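Local coordinates for toxin protein (PDB 6AQK) that probably acts as an ADP-ribosyltransferase toxin, transferring ADP-ribose from NAD+ to a target in the host cell, at residues A[191-205]-A[216-228]. Residues are numbered along the deposited sequence; the frame is centred on the assembly and turned at random.
Sequences NRMKITSLQYLPEGR and TSHRYIIKARMLP
A classic beta bulge interrupts the antiparallel pairing of strands 192-200 and 220-226: T196 and S197 both face K223, whose O accepts a bond from T196 N at 2.9 Å and, weakly, one from S197 N. Regular pairing resumes on both sides, as K194 exchanges two backbone bonds with R225 and Q199 two with I221. Both strands are interior to the mixed five-stranded sheet of this ADP-ribosyltransferase domain. One face of the pair is apolar and packs partly on helix 115-124: L198 and I222 run side by side, CD2 to CG2 4.0 Å, while the small A224 methyl fits against I195 CD1. Further along, the Y200 and Y220 rings meet obliquely, with Y200 CD1 3.6 Å from Y220 CE1. The other face is mixed, with K194, K223 and R225 among S197, Q199 and I221; K194 and R225 lie alongside through their CD atoms, yet their charged ends go to D136 and to D166 and E168, respectively. Beyond the strands, R219 ties the type II turn 202-205 to the returning chain. Bends at chi2 (-80°) and chi3 (66°) fold its guanidinium back: NE gives L201 O a nearly straight 2.7 Å bond in the guanidinium plane, and NH1 reaches P202 O in a weak bond at 2.9 Å. Within R219's own segment, NH1 and NH2 together grip T216 O, pinning the group. E203 lays its backbone over one guanidinium face and adds a long charge contact from out of its plane. Glycine suits position 204, where phi is positive, since it has no CB to crowd the preceding carbonyl oxygen.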
loop_
_atom_site.group_PDB
_atom_site.type_symbol
_atom_site.label_atom_id
_atom_site.label_comp_id
_atom_site.label_asym_id
_atom_site.label_seq_id
_atom_site.Cartn_x
_atom_site.Cartn_y
_atom_site.Cartn_z
ATOM N N ASN A 191 2.597 -4.573 -7.861
ATOM C CA ASN A 191 2.518 -3.413 -8.722
ATOM C C ASN A 191 3.881 -2.733 -8.785
ATOM O O ASN A 191 4.528 -2.532 -7.751
ATOM C CB ASN A 191 1.473 -2.458 -8.158
ATOM C CG ASN A 191 1.328 -1.203 -8.964
ATOM O OD1 ASN A 191 1.004 -1.292 -10.131
ATOM N ND2 ASN A 191 1.564 -0.034 -8.338
ATOM N N ARG A 192 4.284 -2.364 -9.995
ATOM C CA ARG A 192 5.541 -1.683 -10.212
ATOM C C ARG A 192 5.397 -0.201 -10.060
ATOM O O ARG A 192 4.536 0.410 -10.683
ATOM C CB ARG A 192 6.096 -2.014 -11.630
ATOM C CG ARG A 192 6.580 -3.466 -11.715
ATOM C CD ARG A 192 7.170 -3.916 -13.050
ATOM N NE ARG A 192 6.765 -3.053 -14.147
ATOM C CZ ARG A 192 7.550 -2.211 -14.838
ATOM N NH1 ARG A 192 7.014 -1.498 -15.812
ATOM N NH2 ARG A 192 8.862 -2.081 -14.603
ATOM N N MET A 193 6.290 0.370 -9.279
ATOM C CA MET A 193 6.358 1.819 -9.105
ATOM C C MET A 193 7.819 2.293 -9.123
ATOM O O MET A 193 8.748 1.549 -8.811
ATOM C CB MET A 193 5.659 2.255 -7.838
ATOM C CG MET A 193 6.273 1.823 -6.535
ATOM S SD MET A 193 5.438 2.514 -5.047
ATOM C CE MET A 193 3.821 1.820 -5.261
ATOM N N LYS A 194 7.991 3.550 -9.475
ATOM C CA LYS A 194 9.294 4.191 -9.509
ATOM C C LYS A 194 9.263 5.336 -8.519
ATOM O O LYS A 194 8.448 6.212 -8.710
ATOM C CB LYS A 194 9.559 4.685 -10.919
ATOM C CG LYS A 194 10.891 5.385 -11.104
ATOM C CD LYS A 194 10.837 5.948 -12.514
ATOM C CE LYS A 194 11.947 6.927 -12.849
ATOM N NZ LYS A 194 13.154 6.141 -13.221
ATOM N N ILE A 195 10.051 5.235 -7.453
ATOM C CA ILE A 195 10.144 6.291 -6.455
ATOM C C ILE A 195 11.001 7.373 -7.110
ATOM O O ILE A 195 12.163 7.104 -7.503
ATOM C CB ILE A 195 10.811 5.854 -5.161
ATOM C CG1 ILE A 195 10.171 4.554 -4.604
ATOM C CG2 ILE A 195 10.765 7.001 -4.116
ATOM C CD1 ILE A 195 8.680 4.622 -4.429
ATOM N N THR A 196 10.453 8.583 -7.195
ATOM C CA THR A 196 11.223 9.669 -7.750
ATOM C C THR A 196 11.706 10.708 -6.775
ATOM O O THR A 196 12.678 11.424 -7.084
ATOM C CB THR A 196 10.481 10.366 -8.889
ATOM O OG1 THR A 196 9.312 10.992 -8.369
ATOM C CG2 THR A 196 10.026 9.310 -9.898
ATOM N N SER A 197 11.088 10.832 -5.609
ATOM C CA SER A 197 11.466 11.917 -4.678
ATOM C C SER A 197 10.976 11.611 -3.280
ATOM O O SER A 197 9.822 11.096 -3.124
ATOM C CB SER A 197 10.781 13.216 -5.111
ATOM O OG SER A 197 11.345 14.205 -4.304
ATOM N N LEU A 198 11.779 11.938 -2.266
ATOM C CA LEU A 198 11.318 11.945 -0.870
ATOM C C LEU A 198 11.431 13.354 -0.408
ATOM O O LEU A 198 12.450 14.014 -0.726
ATOM C CB LEU A 198 12.159 11.097 0.018
ATOM C CG LEU A 198 12.368 9.702 -0.515
ATOM C CD1 LEU A 198 13.362 9.037 0.415
ATOM C CD2 LEU A 198 11.018 8.976 -0.651
ATOM N N GLN A 199 10.382 13.839 0.244
ATOM C CA GLN A 199 10.388 15.201 0.866
ATOM C C GLN A 199 10.086 15.171 2.344
ATOM O O GLN A 199 9.179 14.447 2.812
ATOM C CB GLN A 199 9.348 16.122 0.292
ATOM C CG GLN A 199 9.372 16.275 -1.198
ATOM C CD GLN A 199 8.254 17.222 -1.712
ATOM O OE1 GLN A 199 7.848 17.054 -2.818
ATOM N NE2 GLN A 199 7.771 18.234 -0.868
ATOM N N TYR A 200 10.773 16.038 3.079
ATOM C CA TYR A 200 10.520 16.222 4.488
ATOM C C TYR A 200 9.898 17.599 4.707
ATOM O O TYR A 200 10.316 18.612 4.125
ATOM C CB TYR A 200 11.825 16.115 5.308
ATOM C CG TYR A 200 11.694 16.678 6.694
ATOM C CD1 TYR A 200 10.911 16.033 7.670
ATOM C CD2 TYR A 200 12.307 17.884 7.037
ATOM C CE1 TYR A 200 10.791 16.551 8.970
ATOM C CE2 TYR A 200 12.185 18.408 8.316
ATOM C CZ TYR A 200 11.447 17.758 9.278
ATOM O OH TYR A 200 11.329 18.303 10.512
ATOM N N LEU A 201 8.938 17.616 5.593
ATOM C CA LEU A 201 8.140 18.805 5.870
ATOM C C LEU A 201 8.160 19.043 7.361
ATOM O O LEU A 201 7.494 18.326 8.164
ATOM C CB LEU A 201 6.704 18.637 5.342
ATOM C CG LEU A 201 6.437 18.617 3.817
ATOM C CD1 LEU A 201 4.987 18.223 3.559
ATOM C CD2 LEU A 201 6.780 19.913 3.090
ATOM N N PRO A 202 8.878 20.077 7.798
ATOM C CA PRO A 202 8.716 20.453 9.228
ATOM C C PRO A 202 7.264 20.701 9.704
ATOM O O PRO A 202 6.352 20.904 8.926
ATOM C CB PRO A 202 9.545 21.766 9.355
ATOM C CG PRO A 202 10.444 21.787 8.160
ATOM C CD PRO A 202 9.744 21.003 7.060
ATOM N N GLU A 203 7.062 20.659 10.996
ATOM C CA GLU A 203 5.807 21.094 11.631
ATOM C C GLU A 203 5.292 22.408 11.096
ATOM O O GLU A 203 6.060 23.319 10.844
ATOM C CB GLU A 203 6.008 21.266 13.142
ATOM C CG GLU A 203 6.157 19.982 13.932
ATOM C CD GLU A 203 4.891 19.153 13.977
ATOM O OE1 GLU A 203 3.787 19.685 13.703
ATOM O OE2 GLU A 203 5.010 17.952 14.278
ATOM N N GLY A 204 4.004 22.489 10.850
ATOM C CA GLY A 204 3.448 23.695 10.221
ATOM C C GLY A 204 3.601 23.844 8.725
ATOM O O GLY A 204 2.894 24.656 8.145
ATOM N N ARG A 205 4.469 23.066 8.075
ATOM C CA ARG A 205 4.704 23.174 6.630
ATOM C C ARG A 205 3.783 22.186 5.900
ATOM O O ARG A 205 3.409 21.155 6.492
ATOM C CB ARG A 205 6.150 22.858 6.292
ATOM C CG ARG A 205 7.167 23.810 6.928
ATOM C CD ARG A 205 6.985 25.270 6.486
ATOM N NE ARG A 205 7.083 25.426 5.049
ATOM C CZ ARG A 205 8.195 25.478 4.334
ATOM N NH1 ARG A 205 9.386 25.415 4.909
ATOM N NH2 ARG A 205 8.105 25.604 3.002
ATOM N N THR A 216 -1.513 20.006 7.165
ATOM C CA THR A 216 -0.292 20.214 7.877
ATOM C C THR A 216 0.116 19.000 8.709
ATOM O O THR A 216 1.034 19.102 9.521
ATOM C CB THR A 216 -0.445 21.431 8.817
ATOM O OG1 THR A 216 -1.498 21.168 9.773
ATOM C CG2 THR A 216 -0.748 22.652 7.984
ATOM N N SER A 217 -0.495 17.826 8.473
ATOM C CA SER A 217 -0.127 16.669 9.236
ATOM C C SER A 217 0.934 15.755 8.625
ATOM O O SER A 217 1.516 14.968 9.350
ATOM C CB SER A 217 -1.373 15.861 9.531
ATOM O OG SER A 217 -2.411 16.654 9.997
ATOM N N HIS A 218 1.243 15.870 7.311
ATOM C CA HIS A 218 2.271 15.011 6.716
ATOM C C HIS A 218 3.672 15.567 7.057
ATOM O O HIS A 218 4.001 16.696 6.754
ATOM C CB HIS A 218 2.109 14.961 5.173
ATOM C CG HIS A 218 0.708 14.735 4.717
ATOM N ND1 HIS A 218 -0.097 13.764 5.273
ATOM C CD2 HIS A 218 -0.047 15.353 3.769
ATOM C CE1 HIS A 218 -1.284 13.797 4.700
ATOM N NE2 HIS A 218 -1.289 14.765 3.792
ATOM N N ARG A 219 4.525 14.751 7.616
ATOM C CA ARG A 219 5.952 15.081 7.732
ATOM C C ARG A 219 6.762 14.596 6.538
ATOM O O ARG A 219 7.871 15.077 6.313
ATOM C CB ARG A 219 6.536 14.551 9.089
ATOM C CG ARG A 219 5.711 14.959 10.328
ATOM C CD ARG A 219 6.017 16.402 10.782
ATOM N NE ARG A 219 5.651 17.501 9.882
ATOM C CZ ARG A 219 4.421 18.036 9.774
ATOM N NH1 ARG A 219 4.202 19.007 8.905
ATOM N NH2 ARG A 219 3.377 17.590 10.484
ATOM N N TYR A 220 6.276 13.591 5.810
ATOM C CA TYR A 220 7.016 12.992 4.703
ATOM C C TYR A 220 6.089 12.772 3.492
ATOM O O TYR A 220 4.953 12.322 3.644
ATOM C CB TYR A 220 7.622 11.623 5.073
ATOM C CG TYR A 220 8.587 11.812 6.173
ATOM C CD1 TYR A 220 9.852 12.285 5.894
ATOM C CD2 TYR A 220 8.200 11.670 7.496
ATOM C CE1 TYR A 220 10.749 12.559 6.905
ATOM C CE2 TYR A 220 9.082 11.959 8.555
ATOM C CZ TYR A 220 10.364 12.416 8.224
ATOM O OH TYR A 220 11.318 12.738 9.182
ATOM N N ILE A 221 6.597 13.152 2.328
ATOM C CA ILE A 221 5.964 12.919 1.047
ATOM C C ILE A 221 6.811 12.005 0.190
ATOM O O ILE A 221 8.016 12.242 -0.035
ATOM C CB ILE A 221 5.701 14.221 0.263
ATOM C CG1 ILE A 221 5.019 15.290 1.172
ATOM C CG2 ILE A 221 4.876 13.903 -1.002
ATOM C CD1 ILE A 221 3.604 14.972 1.697
ATOM N N ILE A 222 6.190 10.939 -0.262
ATOM C CA ILE A 222 6.821 10.056 -1.243
ATOM C C ILE A 222 6.166 10.331 -2.586
ATOM O O ILE A 222 5.024 10.078 -2.763
ATOM C CB ILE A 222 6.689 8.584 -0.875
ATOM C CG1 ILE A 222 7.165 8.330 0.567
ATOM C CG2 ILE A 222 7.431 7.769 -1.898
ATOM C CD1 ILE A 222 6.803 6.928 1.039
ATOM N N LYS A 223 6.930 10.823 -3.563
ATOM C CA LYS A 223 6.484 10.934 -4.937
ATOM C C LYS A 223 6.950 9.702 -5.716
ATOM O O LYS A 223 8.119 9.348 -5.691
ATOM C CB LYS A 223 7.098 12.172 -5.600
ATOM C CG LYS A 223 6.658 13.439 -4.879
ATOM C CD LYS A 223 6.949 14.730 -5.635
ATOM C CE LYS A 223 6.075 14.920 -6.866
ATOM N NZ LYS A 223 6.653 16.080 -7.637
ATOM N N ALA A 224 6.015 9.108 -6.440
ATOM C CA ALA A 224 6.246 7.915 -7.209
ATOM C C ALA A 224 5.365 7.852 -8.430
ATOM O O ALA A 224 4.292 8.460 -8.478
ATOM C CB ALA A 224 5.995 6.699 -6.342
ATOM N N ARG A 225 5.808 7.081 -9.429
ATOM C CA ARG A 225 5.082 6.859 -10.644
ATOM C C ARG A 225 4.592 5.484 -10.663
ATOM O O ARG A 225 5.346 4.574 -10.327
ATOM C CB ARG A 225 5.995 7.049 -11.850
ATOM C CG ARG A 225 6.804 8.332 -11.800
ATOM C CD ARG A 225 7.781 8.497 -12.994
ATOM N NE ARG A 225 7.133 8.483 -14.305
ATOM C CZ ARG A 225 6.371 9.459 -14.814
ATOM N NH1 ARG A 225 6.111 10.562 -14.124
ATOM N NH2 ARG A 225 5.847 9.325 -16.033
ATOM N N MET A 226 3.314 5.313 -11.000
ATOM C CA MET A 226 2.762 3.934 -11.140
ATOM C C MET A 226 3.022 3.524 -12.608
ATOM O O MET A 226 2.653 4.228 -13.498
ATOM C CB MET A 226 1.290 3.929 -10.797
ATOM C CG MET A 226 1.012 4.390 -9.371
ATOM S SD MET A 226 1.792 3.265 -8.195
ATOM C CE MET A 226 0.549 3.118 -6.906
ATOM N N LEU A 227 3.702 2.419 -12.804
ATOM C CA LEU A 227 4.224 2.015 -14.130
ATOM C C LEU A 227 3.276 1.035 -14.788
ATOM O O LEU A 227 2.489 0.382 -14.082
ATOM C CB LEU A 227 5.584 1.322 -13.974
ATOM C CG LEU A 227 6.671 2.107 -13.197
ATOM C CD1 LEU A 227 7.987 1.348 -13.030
ATOM C CD2 LEU A 227 6.886 3.446 -13.863
ATOM N N PRO A 228 3.388 0.910 -16.131
ATOM C CA PRO A 228 2.481 0.060 -16.874
ATOM C C PRO A 228 2.614 -1.361 -16.473
ATOM O O PRO A 228 3.698 -1.784 -16.015
ATOM C CB PRO A 228 2.827 0.303 -18.347
ATOM C CG PRO A 228 3.564 1.589 -18.384
ATOM C CD PRO A 228 4.219 1.754 -17.029
HETATM O O HOH W 1 0.663 0.632 -11.982
HETATM O O HOH W 2 2.443 -2.437 -12.307
HETATM O O HOH W 3 2.207 20.665 11.417
HETATM O O HOH W 4 2.255 18.765 6.144
#